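Local atomic coordinates of clavulanic acid biosynthesis oligopeptide binding protein 2 (Streptomyces clavuligerus, PDB entry 2WOL), a protein that probably binds peptides as an extracellular solute-binding protein and belongs to the biosynthetic pathway of the beta-lactamase inhibitor clavulanic acid. Residues 49-52 with 56-59; 107-112 with 117-122; 124-129 with 198-203; 131-136 with 153-158; 193-198 with 203-208. All coordinates share one frame; numbering follows the deposited sequence.

Contact 1 of 5, residues 49-52 with 56-59; sequences ARTY and VWLL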
# COMPACT_ATOMS: atom_id res chain seq x y z
N ALA A 49 11.31 -10.89 -0.99
CA ALA A 49 11.95 -9.63 -0.62
C ALA A 49 11.94 -8.58 -1.73
O ALA A 49 12.25 -7.41 -1.47
CB ALA A 49 13.38 -9.88 -0.15
N ARG A 50 11.60 -8.98 -2.95
CA ARG A 50 11.79 -8.12 -4.12
C ARG A 50 10.49 -7.67 -4.77
O ARG A 50 10.50 -7.13 -5.89
CB ARG A 50 12.69 -8.81 -5.14
CG ARG A 50 14.07 -9.15 -4.60
CD ARG A 50 14.93 -9.78 -5.67
NE ARG A 50 15.27 -8.83 -6.73
CZ ARG A 50 15.95 -9.13 -7.83
NH1 ARG A 50 16.38 -10.37 -8.03
NH2 ARG A 50 16.20 -8.19 -8.73
N THR A 51 9.38 -7.88 -4.08
CA THR A 51 8.08 -7.45 -4.58
C THR A 51 7.57 -6.17 -3.90
O THR A 51 7.68 -6.01 -2.67
CB THR A 51 7.01 -8.56 -4.49
OG1 THR A 51 5.76 -8.03 -4.96
CG2 THR A 51 6.84 -9.07 -3.05
N TYR A 52 7.01 -5.28 -4.72
CA TYR A 52 6.40 -4.05 -4.24
C TYR A 52 4.98 -3.89 -4.80
O TYR A 52 4.46 -2.77 -4.87
CB TYR A 52 7.25 -2.82 -4.60
CG TYR A 52 7.52 -1.90 -3.42
CD1 TYR A 52 8.82 -1.54 -3.08
CD2 TYR A 52 6.47 -1.42 -2.64
CE1 TYR A 52 9.07 -0.70 -1.99
CE2 TYR A 52 6.71 -0.58 -1.54
CZ TYR A 52 8.02 -0.23 -1.23
OH TYR A 52 8.27 0.58 -0.15
N VAL A 56 0.76 -8.86 -4.90
CA VAL A 56 1.75 -9.92 -4.68
C VAL A 56 2.01 -10.09 -3.18
O VAL A 56 2.20 -11.21 -2.71
CB VAL A 56 3.05 -9.69 -5.48
CG1 VAL A 56 4.04 -10.83 -5.23
CG2 VAL A 56 2.74 -9.59 -6.98
N TRP A 57 1.98 -9.00 -2.42
CA TRP A 57 2.01 -9.11 -0.95
C TRP A 57 0.84 -9.97 -0.48
O TRP A 57 0.97 -10.82 0.40
CB TRP A 57 1.96 -7.75 -0.27
CG TRP A 57 3.10 -6.84 -0.60
CD1 TRP A 57 4.31 -7.19 -1.11
CD2 TRP A 57 3.14 -5.41 -0.42
NE1 TRP A 57 5.11 -6.08 -1.27
CE2 TRP A 57 4.41 -4.98 -0.86
CE3 TRP A 57 2.22 -4.46 0.05
CZ2 TRP A 57 4.79 -3.63 -0.83
CZ3 TRP A 57 2.61 -3.11 0.09
CH2 TRP A 57 3.88 -2.71 -0.36
N LEU A 58 -0.32 -9.74 -1.10
CA LEU A 58 -1.53 -10.51 -0.82
C LEU A 58 -1.34 -11.99 -1.17
O LEU A 58 -1.70 -12.87 -0.38
CB LEU A 58 -2.69 -9.90 -1.61
CG LEU A 58 -4.11 -10.39 -1.39
CD1 LEU A 58 -4.63 -9.94 -0.03
CD2 LEU A 58 -4.97 -9.86 -2.52
N LEU A 59 -0.77 -12.25 -2.34
CA LEU A 59 -0.46 -13.61 -2.78
C LEU A 59 0.57 -14.29 -1.86
O LEU A 59 0.52 -15.51 -1.66
CB LEU A 59 0.04 -13.60 -4.22
CG LEU A 59 0.37 -14.93 -4.89
CD1 LEU A 59 -0.89 -15.76 -5.11
CD2 LEU A 59 1.08 -14.67 -6.19
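At the edge of the Trp57 indole, close to its plane, two partners from the loop 49-52 line up: the backbone oxygen of Thr51 and the ring of Tyr52. The indole N-H lies at this edge: Trp57 NE1 donates to Thr51 O over 2.9 Å with an N-H...O angle of 168°. The acceptor lies almost in the ring plane, yet the donor stands well above the carbonyl plane of Thr51, so the bond is straight at the nitrogen and tilted at the oxygen. Further along the same edge, Tyr52 CD2 comes within 3.3 Å of Trp57 CZ2. The two rings lie side by side and point the same way, an oblique pair with planes inclined at 48°. A glycerol, probably from the crystallisation liquor, sits beside Trp57 and may mark a pocket.

Thr51 turns OG1 anti to its own nitrogen (chi1 178°), which brings the hydroxyl to 3.2 Å from Val56 CB while CG2 rests 3.7 Å from Trp57 CD1. That hydroxyl is hydrogen-bonded to Asp44, and Tyr52 OH to Asp456. The contact thus ties the loop that follows strand 34-39 to the first turns of helix 54-63, whose Leu59 packs against strand 225-230.

Contact 2 of 5, residues 107-112 with 117-122; sequences LRYDDG and SDDVRH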
# COMPACT_ATOMS: atom_id res chain seq x y z
N LEU A 107 8.76 -26.24 12.92
CA LEU A 107 8.16 -25.84 11.65
C LEU A 107 9.12 -26.07 10.49
O LEU A 107 10.34 -26.05 10.67
CB LEU A 107 7.69 -24.38 11.69
CG LEU A 107 6.73 -23.98 12.82
CD1 LEU A 107 6.11 -22.64 12.51
CD2 LEU A 107 5.63 -25.01 13.03
N ARG A 108 8.57 -26.30 9.30
CA ARG A 108 9.36 -26.76 8.16
C ARG A 108 9.01 -26.05 6.85
O ARG A 108 7.87 -25.64 6.64
CB ARG A 108 9.18 -28.28 7.98
CG ARG A 108 9.84 -29.13 9.05
CD ARG A 108 9.47 -30.60 8.90
NE ARG A 108 10.15 -31.44 9.88
CZ ARG A 108 10.10 -32.77 9.90
NH1 ARG A 108 9.41 -33.44 8.98
NH2 ARG A 108 10.76 -33.44 10.84
N TYR A 109 10.01 -25.92 5.98
CA TYR A 109 9.81 -25.45 4.61
C TYR A 109 9.27 -26.57 3.73
O TYR A 109 9.23 -27.73 4.14
CB TYR A 109 11.12 -24.94 4.00
CG TYR A 109 11.71 -23.76 4.71
CD1 TYR A 109 12.78 -23.92 5.60
CD2 TYR A 109 11.21 -22.47 4.51
CE1 TYR A 109 13.33 -22.83 6.25
CE2 TYR A 109 11.75 -21.38 5.16
CZ TYR A 109 12.81 -21.57 6.03
OH TYR A 109 13.36 -20.50 6.68
N ASP A 110 8.90 -26.22 2.50
CA ASP A 110 8.37 -27.16 1.51
C ASP A 110 9.32 -28.32 1.16
O ASP A 110 8.88 -29.33 0.62
CB ASP A 110 7.98 -26.42 0.24
CG ASP A 110 9.16 -25.79 -0.45
OD1 ASP A 110 9.84 -24.95 0.18
OD2 ASP A 110 9.41 -26.13 -1.63
N ASP A 111 10.61 -28.15 1.45
CA ASP A 111 11.60 -29.20 1.20
C ASP A 111 11.85 -30.08 2.42
O ASP A 111 12.72 -30.96 2.40
CB ASP A 111 12.92 -28.59 0.68
CG ASP A 111 13.63 -27.73 1.72
OD1 ASP A 111 13.06 -27.46 2.80
OD2 ASP A 111 14.77 -27.32 1.44
N GLY A 112 11.09 -29.83 3.49
CA GLY A 112 11.16 -30.63 4.71
C GLY A 112 12.19 -30.16 5.73
O GLY A 112 12.25 -30.70 6.84
N SER A 117 15.30 -19.26 13.64
CA SER A 117 15.48 -17.81 13.79
C SER A 117 16.58 -17.25 12.89
O SER A 117 16.50 -16.11 12.43
CB SER A 117 15.75 -17.46 15.24
OG SER A 117 16.94 -18.07 15.70
N ASP A 118 17.61 -18.06 12.62
CA ASP A 118 18.67 -17.70 11.68
C ASP A 118 18.11 -17.34 10.30
O ASP A 118 18.68 -16.49 9.61
CB ASP A 118 19.71 -18.81 11.55
CG ASP A 118 20.89 -18.62 12.50
OD1 ASP A 118 20.85 -17.73 13.38
OD2 ASP A 118 21.88 -19.38 12.36
N ASP A 119 17.01 -17.98 9.91
CA ASP A 119 16.41 -17.76 8.59
C ASP A 119 15.66 -16.44 8.52
O ASP A 119 15.57 -15.83 7.45
CB ASP A 119 15.43 -18.90 8.25
CG ASP A 119 16.07 -20.28 8.34
OD1 ASP A 119 17.32 -20.39 8.36
OD2 ASP A 119 15.30 -21.26 8.38
N VAL A 120 15.11 -16.01 9.66
CA VAL A 120 14.44 -14.72 9.75
C VAL A 120 15.48 -13.61 9.72
O VAL A 120 15.32 -12.62 9.00
CB VAL A 120 13.53 -14.60 11.00
CG1 VAL A 120 12.86 -13.23 11.05
CG2 VAL A 120 12.47 -15.70 11.00
N ARG A 121 16.56 -13.78 10.48
CA ARG A 121 17.66 -12.83 10.40
C ARG A 121 18.20 -12.76 8.98
O ARG A 121 18.47 -11.67 8.47
CB ARG A 121 18.78 -13.19 11.37
CG ARG A 121 19.98 -12.25 11.24
CD ARG A 121 20.89 -12.35 12.42
NE ARG A 121 21.61 -13.62 12.44
CZ ARG A 121 22.39 -14.00 13.44
NH1 ARG A 121 22.55 -13.22 14.50
NH2 ARG A 121 23.01 -15.17 13.37
N HIS A 122 18.37 -13.92 8.35
CA HIS A 122 18.90 -13.95 6.99
C HIS A 122 18.01 -13.17 6.02
O HIS A 122 18.52 -12.41 5.19
CB HIS A 122 19.14 -15.37 6.48
CG HIS A 122 19.78 -15.41 5.13
ND1 HIS A 122 21.10 -15.05 4.93
CD2 HIS A 122 19.28 -15.71 3.91
CE1 HIS A 122 21.39 -15.14 3.65
NE2 HIS A 122 20.30 -15.54 3.00
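The carboxylate oxygen OD2 of Asp119 is gripped twice: by the phenol of Tyr109, whose OH donates to it over 2.7 Å, and by the backbone N-H of Thr116, three residues earlier in the chain. Tyr109 belongs to the loop 107-112 and Asp119 to helix 117-127, and the two side chains approach from opposite directions. The oxygen sits at the edge of the phenol, in the ring plane, and is also 3.3 Å from the ring carbon Tyr109 CE1. Ring and carboxylate planes are 41° apart, and the phenol oxygen meets OD2 from above the carboxylate plane, 38° out of it. The hydroxyl Tyr109 OH also lies close against Asp119 CB, at 3.1 Å. Tyr109 has CG anti to the carbonyl carbon (chi1 -62°), and its ring spans much of the gap to the helix. The CA atoms of Tyr109 and Asp119 stay 10.9 Å apart, so the contact is made by the side chains alone.

Behind the tyrosine the chain reverses in a type I beta turn from Tyr109 to Gly112, closed by Gly112 N to Tyr109 O at 2.9 Å. Asp110, within the turn, forms a salt bridge with Arg210 through OD1. Pro194 touches Tyr109, and the backbone of Asp119 is bonded to Val195.

Chemically, this is a buried carboxylate oxygen supplied with two donors, one from a side chain and one from the backbone. Two such donors would be expected to favour the ionised form of Asp119.

Contact 3 of 5, residues 124-129 with 198-203; sequences VQRVFA and RSDTGA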
# COMPACT_ATOMS: atom_id res chain seq x y z
N VAL A 124 16.00 -10.66 6.72
CA VAL A 124 16.18 -9.24 7.02
C VAL A 124 17.53 -8.74 6.48
O VAL A 124 17.62 -7.65 5.91
CB VAL A 124 16.02 -8.96 8.53
CG1 VAL A 124 16.38 -7.53 8.87
CG2 VAL A 124 14.59 -9.27 8.97
N GLN A 125 18.57 -9.56 6.64
CA GLN A 125 19.89 -9.23 6.11
C GLN A 125 19.88 -9.08 4.59
O GLN A 125 20.53 -8.18 4.06
CB GLN A 125 20.91 -10.27 6.55
CG GLN A 125 21.29 -10.12 8.01
CD GLN A 125 22.22 -11.20 8.54
OE1 GLN A 125 22.71 -11.09 9.65
NE2 GLN A 125 22.42 -12.26 7.76
N ARG A 126 19.15 -9.96 3.90
CA ARG A 126 19.02 -9.92 2.44
C ARG A 126 18.57 -8.56 1.91
O ARG A 126 19.02 -8.11 0.86
CB ARG A 126 18.03 -10.99 1.95
CG ARG A 126 18.54 -12.40 2.05
CD ARG A 126 17.46 -13.38 1.63
NE ARG A 126 17.51 -13.69 0.21
CZ ARG A 126 16.55 -13.42 -0.68
NH1 ARG A 126 15.43 -12.80 -0.31
NH2 ARG A 126 16.72 -13.75 -1.94
N VAL A 127 17.66 -7.91 2.64
CA VAL A 127 17.15 -6.59 2.26
C VAL A 127 18.29 -5.58 2.05
O VAL A 127 18.19 -4.69 1.20
CB VAL A 127 16.12 -6.07 3.30
CG1 VAL A 127 15.68 -4.64 2.99
CG2 VAL A 127 14.92 -7.01 3.37
N PHE A 128 19.37 -5.75 2.81
CA PHE A 128 20.52 -4.85 2.73
C PHE A 128 21.31 -4.99 1.43
O PHE A 128 22.05 -4.07 1.06
CB PHE A 128 21.46 -5.07 3.92
CG PHE A 128 20.96 -4.49 5.21
CD1 PHE A 128 19.90 -5.07 5.89
CD2 PHE A 128 21.57 -3.36 5.76
CE1 PHE A 128 19.44 -4.54 7.08
CE2 PHE A 128 21.12 -2.82 6.95
CZ PHE A 128 20.06 -3.41 7.62
N ALA A 129 21.16 -6.12 0.75
CA ALA A 129 21.88 -6.37 -0.50
C ALA A 129 21.11 -5.78 -1.69
O ALA A 129 20.64 -6.51 -2.56
CB ALA A 129 22.14 -7.86 -0.69
N ARG A 198 21.04 -21.63 3.22
CA ARG A 198 21.37 -22.81 2.41
C ARG A 198 20.69 -22.87 1.03
O ARG A 198 21.24 -23.44 0.09
CB ARG A 198 21.08 -24.10 3.19
CG ARG A 198 19.64 -24.22 3.67
CD ARG A 198 19.36 -25.53 4.40
NE ARG A 198 17.98 -25.54 4.86
CZ ARG A 198 17.56 -25.05 6.03
NH1 ARG A 198 18.42 -24.55 6.90
NH2 ARG A 198 16.27 -25.08 6.34
N SER A 199 19.49 -22.28 0.92
CA SER A 199 18.72 -22.31 -0.33
C SER A 199 18.70 -20.96 -1.03
O SER A 199 18.04 -20.80 -2.05
CB SER A 199 17.29 -22.77 -0.06
OG SER A 199 17.25 -24.08 0.45
N ASP A 200 19.42 -19.99 -0.47
CA ASP A 200 19.41 -18.63 -1.02
C ASP A 200 20.33 -18.48 -2.22
O ASP A 200 21.54 -18.26 -2.08
CB ASP A 200 19.74 -17.60 0.07
CG ASP A 200 19.60 -16.16 -0.43
OD1 ASP A 200 19.10 -15.95 -1.56
OD2 ASP A 200 20.00 -15.24 0.32
N THR A 201 19.74 -18.59 -3.41
CA THR A 201 20.45 -18.44 -4.68
C THR A 201 20.54 -16.97 -5.14
O THR A 201 20.80 -16.69 -6.31
CB THR A 201 19.79 -19.29 -5.79
OG1 THR A 201 18.37 -19.07 -5.77
CG2 THR A 201 20.06 -20.77 -5.57
N GLY A 202 20.31 -16.04 -4.21
CA GLY A 202 20.51 -14.61 -4.48
C GLY A 202 19.61 -14.05 -5.57
O GLY A 202 18.39 -14.11 -5.46
N ALA A 203 20.23 -13.51 -6.62
CA ALA A 203 19.50 -12.91 -7.74
C ALA A 203 18.52 -13.88 -8.40
O ALA A 203 17.56 -13.45 -9.05
CB ALA A 203 20.48 -12.37 -8.77
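Arg126 and Asp200 reach for each other from opposite directions, and the arginine presents its side, NE and NH2, to the two carboxylate oxygens. NE donates to Asp200 OD2 at 2.9 Å, and NH2 to Asp200 OD1 at 3.3 Å. This is a bidentate salt bridge but not a coplanar one: guanidinium and carboxylate planes stand 66° apart, and both oxygens are met from above the carboxylate plane. Seen from the arginine the fit is flatter, because OD2 lies within 7° of the guanidinium plane. The chain runs straight at chi2 and bends at chi3 (91°), bringing the NE side toward the aspartate.

Arg126 rides on helix 117-127, whereas Asp200 heads an Asx turn in the loop between helix 183-186 and strand 215-221: the backbone N-H of Gly202 bonds to Asp200 OD1 at 2.9 Å. That N-H and Arg126 NH2 reach OD1 from opposite faces of the carboxylate, which limits its rotation.

Both charges have further partners. Arg126 NH2 also makes a salt bridge with Asp47, and Asp200 OD2 is hydrogen-bonded to His122, on the same helix as the arginine, and to the phenol of Tyr155.

Contact 4 of 5, residues 131-136 with 153-158; sequences DVLPGG and GPYRTD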
# COMPACT_ATOMS: atom_id res chain seq x y z
N ASP A 131 22.11 -4.18 -4.20
CA ASP A 131 22.79 -4.42 -5.47
C ASP A 131 22.38 -5.74 -6.13
O ASP A 131 22.49 -5.90 -7.35
CB ASP A 131 24.32 -4.37 -5.29
CG ASP A 131 24.83 -5.34 -4.23
OD1 ASP A 131 24.11 -5.64 -3.26
OD2 ASP A 131 25.99 -5.80 -4.36
N VAL A 132 21.91 -6.69 -5.32
CA VAL A 132 21.53 -8.02 -5.82
C VAL A 132 20.01 -8.24 -5.80
O VAL A 132 19.46 -8.87 -6.71
CB VAL A 132 22.27 -9.14 -5.03
CG1 VAL A 132 21.82 -10.53 -5.48
CG2 VAL A 132 23.77 -9.00 -5.19
N LEU A 133 19.36 -7.71 -4.76
CA LEU A 133 17.94 -7.98 -4.50
C LEU A 133 17.04 -6.73 -4.47
O LEU A 133 16.19 -6.60 -3.58
CB LEU A 133 17.79 -8.75 -3.18
CG LEU A 133 18.66 -9.99 -2.98
CD1 LEU A 133 18.52 -10.48 -1.57
CD2 LEU A 133 18.29 -11.09 -3.95
N PRO A 134 17.19 -5.82 -5.45
CA PRO A 134 16.34 -4.63 -5.42
C PRO A 134 14.89 -4.97 -5.75
O PRO A 134 14.62 -6.00 -6.38
CB PRO A 134 16.93 -3.76 -6.53
CG PRO A 134 17.49 -4.73 -7.49
CD PRO A 134 18.08 -5.81 -6.63
N GLY A 135 13.97 -4.10 -5.32
CA GLY A 135 12.58 -4.20 -5.75
C GLY A 135 11.56 -4.18 -4.64
O GLY A 135 10.38 -3.94 -4.89
N GLY A 136 11.99 -4.45 -3.41
CA GLY A 136 11.08 -4.49 -2.26
C GLY A 136 11.31 -3.37 -1.27
O GLY A 136 12.20 -2.54 -1.45
N GLY A 153 25.29 -6.43 3.53
CA GLY A 153 24.45 -7.55 3.09
C GLY A 153 25.15 -8.89 3.26
O GLY A 153 26.38 -8.94 3.43
N PRO A 154 24.38 -9.99 3.18
CA PRO A 154 24.87 -11.31 3.54
C PRO A 154 25.74 -12.00 2.49
O PRO A 154 26.25 -13.10 2.75
CB PRO A 154 23.58 -12.11 3.74
CG PRO A 154 22.64 -11.49 2.77
CD PRO A 154 22.97 -10.02 2.74
N TYR A 155 25.90 -11.38 1.32
CA TYR A 155 26.74 -11.95 0.26
C TYR A 155 28.16 -11.38 0.31
O TYR A 155 29.11 -12.03 -0.13
CB TYR A 155 26.11 -11.72 -1.12
CG TYR A 155 24.65 -12.11 -1.17
CD1 TYR A 155 24.25 -13.40 -0.81
CD2 TYR A 155 23.68 -11.20 -1.57
CE1 TYR A 155 22.91 -13.76 -0.84
CE2 TYR A 155 22.33 -11.56 -1.61
CZ TYR A 155 21.96 -12.84 -1.25
OH TYR A 155 20.63 -13.20 -1.29
N ARG A 156 28.28 -10.18 0.86
CA ARG A 156 29.57 -9.48 0.96
C ARG A 156 30.29 -9.71 2.28
O ARG A 156 31.49 -9.45 2.39
CB ARG A 156 29.37 -7.98 0.70
CG ARG A 156 28.89 -7.68 -0.70
CD ARG A 156 28.89 -6.19 -0.99
NE ARG A 156 28.42 -5.92 -2.35
CZ ARG A 156 29.21 -5.92 -3.42
NH1 ARG A 156 30.51 -6.18 -3.31
NH2 ARG A 156 28.70 -5.66 -4.62
N THR A 157 29.56 -10.19 3.28
CA THR A 157 30.15 -10.63 4.54
C THR A 157 29.31 -11.75 5.15
O THR A 157 28.08 -11.78 4.97
CB THR A 157 30.33 -9.47 5.56
OG1 THR A 157 31.06 -9.94 6.70
CG2 THR A 157 28.98 -8.92 6.03
N ASP A 158 29.96 -12.67 5.85
CA ASP A 158 29.24 -13.73 6.56
C ASP A 158 29.05 -13.41 8.04
O ASP A 158 28.46 -14.19 8.78
CB ASP A 158 29.87 -15.11 6.34
CG ASP A 158 31.34 -15.17 6.74
OD1 ASP A 158 31.76 -14.38 7.62
OD2 ASP A 158 32.06 -16.01 6.18
O HOH W 1 25.54 -4.66 -1.02
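Two irregular loops flanking helix 140-144, one leading into it and one leaving it, meet here near the protein surface. Their outer part is a salt bridge. Arg156, with its chain extended from CG to NE, comes at Asp131 from the opposite direction and directs two nitrogens at a single oxygen: NH2 to Asp131 OD2 at 2.7 Å, with an N-H...O angle of 152°, and NE to the same atom in a weak bond of 3.2 Å. NH2 meets OD2 nearly along its C-O axis, and the guanidinium and carboxylate planes differ by 27°. A water adds weak bonds to Asp131 OD1 and Arg156 NE.

Further in, the contact turns apolar. Leu133 crosses Tyr155 at about a right angle and sets CD1 at the ring edge, 3.5 Å from Tyr155 OH, while Val132 CG1 reaches 4.0 Å from Tyr155 CE2. Pro154 CG lies over one face of the same ring. The phenol oxygen is hydrogen-bonded to Asp200, and both Leu133 and Tyr155 also touch Arg126 on helix 117-127.

With the charged pair exposed and Leu133 buried beside a partly exposed tyrosine, the loops before and after helix 140-144 are joined within the family 5 solute-binding fold.

Contact 5 of 5, residues 193-198 with 203-208; sequences APVPRR and ADYGRD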
# COMPACT_ATOMS: atom_id res chain seq x y z
N ALA A 193 9.80 -12.55 5.68
CA ALA A 193 9.54 -14.00 5.68
C ALA A 193 10.86 -14.76 5.63
O ALA A 193 11.74 -14.42 4.84
CB ALA A 193 8.65 -14.38 4.51
N PRO A 194 11.00 -15.81 6.46
CA PRO A 194 12.30 -16.48 6.55
C PRO A 194 12.80 -17.03 5.22
O PRO A 194 12.02 -17.56 4.42
CB PRO A 194 12.05 -17.61 7.56
CG PRO A 194 10.57 -17.78 7.61
CD PRO A 194 9.99 -16.43 7.35
N VAL A 195 14.10 -16.89 5.00
CA VAL A 195 14.79 -17.45 3.85
C VAL A 195 16.01 -18.17 4.41
O VAL A 195 16.87 -17.52 5.02
CB VAL A 195 15.25 -16.35 2.85
CG1 VAL A 195 16.13 -16.95 1.77
CG2 VAL A 195 14.05 -15.64 2.23
N PRO A 196 16.09 -19.50 4.23
CA PRO A 196 17.26 -20.20 4.76
C PRO A 196 18.46 -19.97 3.86
O PRO A 196 18.37 -20.14 2.64
CB PRO A 196 16.82 -21.67 4.75
CG PRO A 196 15.82 -21.77 3.67
CD PRO A 196 15.15 -20.41 3.55
N ARG A 197 19.58 -19.56 4.46
CA ARG A 197 20.79 -19.24 3.69
C ARG A 197 21.20 -20.38 2.75
O ARG A 197 21.63 -20.14 1.62
CB ARG A 197 21.96 -18.84 4.61
CG ARG A 197 23.18 -18.36 3.82
CD ARG A 197 24.42 -18.22 4.69
NE ARG A 197 24.55 -16.89 5.28
CZ ARG A 197 25.01 -15.81 4.65
NH1 ARG A 197 25.38 -15.88 3.37
NH2 ARG A 197 25.09 -14.66 5.29
N ARG A 198 21.04 -21.63 3.22
CA ARG A 198 21.37 -22.81 2.41
C ARG A 198 20.69 -22.87 1.03
O ARG A 198 21.24 -23.44 0.09
CB ARG A 198 21.08 -24.10 3.19
CG ARG A 198 19.64 -24.22 3.67
CD ARG A 198 19.36 -25.53 4.40
NE ARG A 198 17.98 -25.54 4.86
CZ ARG A 198 17.56 -25.05 6.03
NH1 ARG A 198 18.42 -24.55 6.90
NH2 ARG A 198 16.27 -25.08 6.34
N ALA A 203 20.23 -13.51 -6.62
CA ALA A 203 19.50 -12.91 -7.74
C ALA A 203 18.52 -13.88 -8.40
O ALA A 203 17.56 -13.45 -9.05
CB ALA A 203 20.48 -12.37 -8.77
N ASP A 204 18.77 -15.17 -8.24
CA ASP A 204 17.97 -16.22 -8.86
C ASP A 204 16.93 -16.85 -7.93
O ASP A 204 16.26 -17.81 -8.31
CB ASP A 204 18.88 -17.32 -9.41
CG ASP A 204 19.78 -16.84 -10.52
OD1 ASP A 204 19.28 -16.23 -11.49
OD2 ASP A 204 21.01 -17.07 -10.43
N TYR A 205 16.80 -16.31 -6.71
CA TYR A 205 15.95 -16.93 -5.69
C TYR A 205 14.50 -17.11 -6.13
O TYR A 205 13.87 -18.12 -5.82
CB TYR A 205 16.04 -16.18 -4.36
CG TYR A 205 15.35 -16.90 -3.21
CD1 TYR A 205 15.79 -18.16 -2.79
CD2 TYR A 205 14.27 -16.33 -2.55
CE1 TYR A 205 15.17 -18.83 -1.75
CE2 TYR A 205 13.63 -16.99 -1.50
CZ TYR A 205 14.09 -18.24 -1.11
OH TYR A 205 13.47 -18.90 -0.07
N GLY A 206 13.97 -16.12 -6.86
CA GLY A 206 12.59 -16.16 -7.35
C GLY A 206 12.28 -17.32 -8.28
O GLY A 206 11.12 -17.69 -8.45
N ARG A 207 13.32 -17.89 -8.88
CA ARG A 207 13.18 -19.02 -9.81
C ARG A 207 12.92 -20.34 -9.09
O ARG A 207 12.46 -21.31 -9.69
CB ARG A 207 14.41 -19.13 -10.71
CG ARG A 207 14.59 -17.97 -11.68
CD ARG A 207 15.86 -18.10 -12.53
NE ARG A 207 15.79 -19.12 -13.59
CZ ARG A 207 14.71 -19.40 -14.33
NH1 ARG A 207 13.56 -18.76 -14.16
NH2 ARG A 207 14.79 -20.35 -15.26
N ASP A 208 13.23 -20.37 -7.79
CA ASP A 208 13.02 -21.55 -6.96
C ASP A 208 13.03 -21.15 -5.48
O ASP A 208 13.93 -21.54 -4.74
CB ASP A 208 14.11 -22.60 -7.26
CG ASP A 208 13.88 -23.92 -6.51
OD1 ASP A 208 12.74 -24.19 -6.07
OD2 ASP A 208 14.86 -24.68 -6.37
O HOH W 2 11.38 -18.05 1.15
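Val195 and Tyr205 meet inside the long connection between helix 183-186 and strand 215-221 of this family 5 solute-binding protein, where the chain doubles back between an extended, proline-rich run and a 3-10 segment at 203-207.

Apolar contact carries most of the pairing. The two side chains approach from opposite directions, and both methyls of the valine bear on the phenol end of the ring. Val195 CG1 is 3.8 Å from Tyr205 CZ and lies 4.2 Å from the ring centroid, 28° off the normal, which makes an off-centre CH-pi contact. Its sister methyl CG2 lies 4.0 Å from Tyr205 CE2. The tyrosine can reach over because its CG stands anti to its own nitrogen (chi1 -171°), carrying the ring out from the 3-10 backbone. Pro196 adds a looser touch, its CD 4.3 Å from Tyr205 OH. Arg126, on helix 117-127, packs against both Val195 and Tyr205.

Polar interactions gather at the phenol oxygen and the main chain. Tyr205 OH is hydrogen-bonded to the backbone nitrogen of Arg210, and the 3-10 segment carries its own bond from Arg207 N to Asp204 O at 3.0 Å. The backbone of Val195 pairs with that of Asp119.

One water lies at the ring edge, in its plane, with its oxygen 2.6 Å from Tyr205 OH.

In the fold
Contact 1 comes first along the chain and contact 2 next; contact 4 is nested within the loop that contact 3 closes, and contacts 3 and 5 cross, sharing Arg198 and Ala203. Contacts 2 and 3 both draw on helix 117-127, and the centre of contact 3 is about 6 Å from those of contacts 4 and 5. Asp200 of contact 3 is bonded to His122 of contact 2 and Tyr155 of contact 4. Contacts 2 to 5 lie on one side of the chain's centre and join helix 117-127 to its loops, while contact 1, on helix 54-63 and centred about 14 to 18 Å from the others, touches contacts 3, 4 and 5 but not contact 2.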